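PDB 6RXA: argininosuccinate lyase from Chelativorans sp., which acts as a C-N lyase (EDDS lyase) of the aspartase/fumarase superfamily and may cleave argininosuccinate to fumarate and L-arginine. Local coordinates for residues L292-S295 against R296-A299; S489-Q492 against I493-T496. The protein carries 2 engineered substitutions. All coordinates share one frame; numbering follows the deposited sequence.

Contact 1: residues L292-S295 against R296-A299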
loop_
_atom_site.group_PDB
_atom_site.type_symbol
_atom_site.label_atom_id
_atom_site.label_comp_id
_atom_site.label_asym_id
_atom_site.label_seq_id
_atom_site.Cartn_x
_atom_site.Cartn_y
_atom_site.Cartn_z
ATOM N N LEU A 292 2.688 22.551 8.636
ATOM C CA LEU A 292 1.878 21.391 8.997
ATOM C C LEU A 292 1.555 20.542 7.777
ATOM O O LEU A 292 1.656 19.309 7.828
ATOM C CB LEU A 292 0.593 21.876 9.672
ATOM C CG LEU A 292 0.728 22.801 10.885
ATOM C CD1 LEU A 292 -0.645 23.193 11.444
ATOM C CD2 LEU A 292 1.620 22.185 11.950
ATOM N N GLU A 293 1.166 21.178 6.670
ATOM C CA GLU A 293 0.747 20.404 5.507
ATOM C C GLU A 293 1.918 19.679 4.864
ATOM O O GLU A 293 1.776 18.525 4.442
ATOM C CB GLU A 293 -0.007 21.280 4.513
ATOM C CG GLU A 293 -1.389 21.667 5.062
ATOM C CD GLU A 293 -2.380 22.064 4.003
ATOM O OE1 GLU A 293 -3.601 22.028 4.313
ATOM O OE2 GLU A 293 -1.951 22.459 2.891
ATOM N N ARG A 294 3.083 20.326 4.773
ATOM C CA ARG A 294 4.235 19.622 4.217
ATOM C C ARG A 294 4.744 18.537 5.160
ATOM O O ARG A 294 5.334 17.553 4.705
ATOM C CB ARG A 294 5.345 20.608 3.858
ATOM C CG ARG A 294 5.022 21.407 2.606
ATOM C CD ARG A 294 6.062 22.467 2.359
ATOM N NE ARG A 294 5.905 23.104 1.054
ATOM C CZ ARG A 294 6.440 22.645 -0.076
ATOM N NH1 ARG A 294 7.161 21.531 -0.081
ATOM N NH2 ARG A 294 6.245 23.307 -1.207
ATOM N N SER A 295 4.534 18.688 6.471
ATOM C CA SER A 295 4.874 17.603 7.387
ATOM C C SER A 295 3.961 16.400 7.166
ATOM O O SER A 295 4.428 15.253 7.117
ATOM C CB SER A 295 4.819 18.102 8.837
ATOM O OG SER A 295 5.865 19.043 9.094
ATOM N N ARG A 296 2.653 16.640 7.027
ATOM C CA ARG A 296 1.738 15.558 6.702
ATOM C C ARG A 296 2.101 14.901 5.376
ATOM O O ARG A 296 2.057 13.670 5.251
ATOM C CB ARG A 296 0.296 16.063 6.667
ATOM C CG ARG A 296 -0.220 16.560 8.010
ATOM C CD ARG A 296 -1.721 16.802 7.986
ATOM N NE ARG A 296 -2.438 15.528 8.079
ATOM C CZ ARG A 296 -3.688 15.318 7.689
ATOM N NH1 ARG A 296 -4.407 16.285 7.134
ATOM N NH2 ARG A 296 -4.218 14.116 7.846
ATOM N N LYS A 297 2.475 15.704 4.371
ATOM C CA LYS A 297 2.874 15.161 3.075
ATOM C C LYS A 297 3.982 14.120 3.234
ATOM O O LYS A 297 3.936 13.050 2.612
ATOM C CB LYS A 297 3.306 16.299 2.152
ATOM C CG LYS A 297 3.673 15.893 0.724
ATOM C CD LYS A 297 4.219 17.115 -0.013
ATOM C CE LYS A 297 4.575 16.855 -1.436
ATOM N NZ LYS A 297 5.148 18.152 -1.978
ATOM N N ALA A 298 4.990 14.416 4.066
ATOM C CA ALA A 298 6.059 13.455 4.326
ATOM C C ALA A 298 5.525 12.182 4.968
ATOM O O ALA A 298 5.955 11.077 4.619
ATOM C CB ALA A 298 7.111 14.099 5.229
ATOM N N ALA A 299 4.589 12.319 5.911
ATOM C CA ALA A 299 3.962 11.153 6.519
ATOM C C ALA A 299 3.288 10.278 5.475
ATOM O O ALA A 299 3.450 9.050 5.481
ATOM C CB ALA A 299 2.950 11.602 7.577
#

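Contact 2: residues S489-Q492 against I493-T496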
loop_
_atom_site.group_PDB
_atom_site.type_symbol
_atom_site.label_atom_id
_atom_site.label_comp_id
_atom_site.label_asym_id
_atom_site.label_seq_id
_atom_site.Cartn_x
_atom_site.Cartn_y
_atom_site.Cartn_z
ATOM N N SER A 489 44.416 1.312 12.882
ATOM C CA SER A 489 44.954 0.076 12.332
ATOM C C SER A 489 45.466 0.295 10.917
ATOM O O SER A 489 46.536 -0.207 10.545
ATOM C CB SER A 489 43.875 -1.010 12.328
ATOM O OG SER A 489 43.527 -1.407 13.644
ATOM N N VAL A 490 44.708 1.037 10.109
ATOM C CA VAL A 490 45.122 1.321 8.740
ATOM C C VAL A 490 46.431 2.092 8.732
ATOM O O VAL A 490 47.349 1.779 7.964
ATOM C CB VAL A 490 43.993 2.077 8.011
ATOM C CG1 VAL A 490 44.466 2.602 6.677
ATOM C CG2 VAL A 490 42.802 1.174 7.822
ATOM N N GLN A 491 46.557 3.104 9.592
ATOM C CA GLN A 491 47.789 3.884 9.596
ATOM C C GLN A 491 48.964 3.048 10.093
ATOM O O GLN A 491 50.074 3.154 9.554
ATOM C CB GLN A 491 47.611 5.173 10.389
ATOM C CG GLN A 491 46.794 6.239 9.653
ATOM C CD GLN A 491 47.149 6.371 8.171
ATOM O OE1 GLN A 491 46.280 6.227 7.293
ATOM N NE2 GLN A 491 48.429 6.631 7.883
ATOM N N GLN A 492 48.743 2.192 11.099
ATOM C CA GLN A 492 49.798 1.294 11.568
ATOM C C GLN A 492 50.370 0.475 10.417
ATOM O O GLN A 492 51.593 0.381 10.249
ATOM C CB GLN A 492 49.248 0.359 12.654
ATOM C CG GLN A 492 49.108 1.010 14.009
ATOM C CD GLN A 492 48.174 0.269 14.949
ATOM O OE1 GLN A 492 47.635 -0.808 14.633
ATOM N NE2 GLN A 492 47.950 0.863 16.114
ATOM N N ILE A 493 49.494 -0.122 9.609
ATOM C CA ILE A 493 49.935 -0.968 8.510
ATOM C C ILE A 493 50.683 -0.149 7.467
ATOM O O ILE A 493 51.772 -0.530 7.021
ATOM C CB ILE A 493 48.730 -1.702 7.902
ATOM C CG1 ILE A 493 48.228 -2.780 8.867
ATOM C CG2 ILE A 493 49.099 -2.324 6.569
ATOM C CD1 ILE A 493 46.797 -3.252 8.609
ATOM N N ILE A 494 50.115 0.988 7.062
ATOM C CA ILE A 494 50.742 1.791 6.012
ATOM C C ILE A 494 52.111 2.284 6.466
ATOM O O ILE A 494 53.097 2.237 5.719
ATOM C CB ILE A 494 49.825 2.950 5.584
ATOM C CG1 ILE A 494 48.595 2.417 4.853
ATOM C CG2 ILE A 494 50.599 3.930 4.696
ATOM C CD1 ILE A 494 47.523 3.475 4.586
ATOM N N GLN A 495 52.191 2.797 7.696
ATOM C CA GLN A 495 53.439 3.400 8.144
ATOM C C GLN A 495 54.503 2.349 8.431
ATOM O O GLN A 495 55.694 2.581 8.183
ATOM C CB GLN A 495 53.201 4.259 9.382
ATOM C CG GLN A 495 52.410 5.511 9.091
ATOM C CD GLN A 495 53.096 6.387 8.064
ATOM O OE1 GLN A 495 54.276 6.706 8.193
ATOM N NE2 GLN A 495 52.367 6.756 7.023
ATOM N N THR A 496 54.101 1.206 8.997
ATOM C CA THR A 496 55.065 0.142 9.245
ATOM C C THR A 496 55.660 -0.363 7.937
ATOM O O THR A 496 56.875 -0.571 7.836
ATOM C CB THR A 496 54.410 -0.998 10.026
ATOM O OG1 THR A 496 54.039 -0.529 11.327
ATOM C CG2 THR A 496 55.374 -2.168 10.162
#

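Contact 1: residues L292-S295 against R296-A299
Lys297 N donates to Glu293 O at 2.9 Å, the shortest of four successive i to i+4 bonds in helix 290-301, part of the central helical bundle by which subunits of this superfamily associate. Arg296 N to Leu292 O (3.0 Å) and Ala299 N to Ser295 O repeat the pattern; Ala298 N instead stands well above the carbonyl plane of Arg294 O, 35° out of it. On one flank of the helix, Arg294 and Lys297 send their long chains the same general way, and Arg294 NH1 comes to 4.4 Å from Lys297 NZ, which approaches the guanidinium obliquely. Lys297 is fully extended, with CG opposite the backbone N (chi1 -176°). Its ammonium forms a salt bridge with Glu326 of the second subunit, a carboxylate that probably offsets part of the positive charge Lys297 brings near Arg294, while the guanidinium of Arg294, a residue that binds fumarate in another structure of this protein, makes a cation-pi contact with Tyr26. On the buried side, Arg296 lays its CG 3.3 Å from Leu292 O before bending at chi3 (77°). Its guanidinium then reaches Ser253, Ala315 O of the second subunit and Asn314 O of the third, so one arginine links three chains. The Glu293 carboxylate is held by Gln260 and by Ala322 N of the second subunit, and Ser295 OG bonds back to Ser291 O. Ala298 CB lies 3.5 Å from Ser295 O.

Contact 2: residues S489-Q492 against I493-T496
Gln492 O accepts two bonds from Thr496 in helix 451-500: the amide N at 2.9 Å and the hydroxyl OG1 at 2.8 Å, arriving from opposite faces of the carbonyl plane. OG1 lies beside its own backbone N (chi1 -65°), which lets the hydroxyl fold back one turn. With a valine here, Gln492 O would probably lose its hydroxyl donor and be left with the amide on one face. The other main-chain bonds are regular helical ones; Gln495 N to Gln491 O is the shortest, at 2.8 Å. Apolar contact comes from Val490 CG1 and Ile494 CD1, 3.8 Å apart on side chains that run side by side. Val490 and Ile493 pack on helix 35-56, and both isoleucines on helix 62-79. Among the amides, Gln491 and Gln495 also run alongside each other, their planes 29° apart. Their NE2 atoms are 4.0 Å apart and, both being donors, cannot bond each other; the other end of the Gln495 amide, OE1, accepts a hydrogen bond from Arg498. These two turns are thus amphipathic, with aliphatic branches toward neighbouring helices and glutamine amides toward the more exposed side.

In the fold
Both contacts are eight-residue pieces of helix, about two turns each, yet their settings differ. Contact 1, its centre about 13 Å from that of the chain, is buried where four subunits converge; contact 2, its centre about 41 Å from that of the chain, lies at the surface near the end of the C-terminal helix and touches no other chain of the tetramer. Their centres are about 49 Å apart and their nearest atoms about 38 Å, so neither bears directly on the other. Contact 1 alone holds a ligand-binding residue: Arg294, which shares its fumarate site with Tyr26, has its side chain about 5 Å from a bound formate. Contact 2 instead joins the C-terminal helix to helices 35-56 and 62-79.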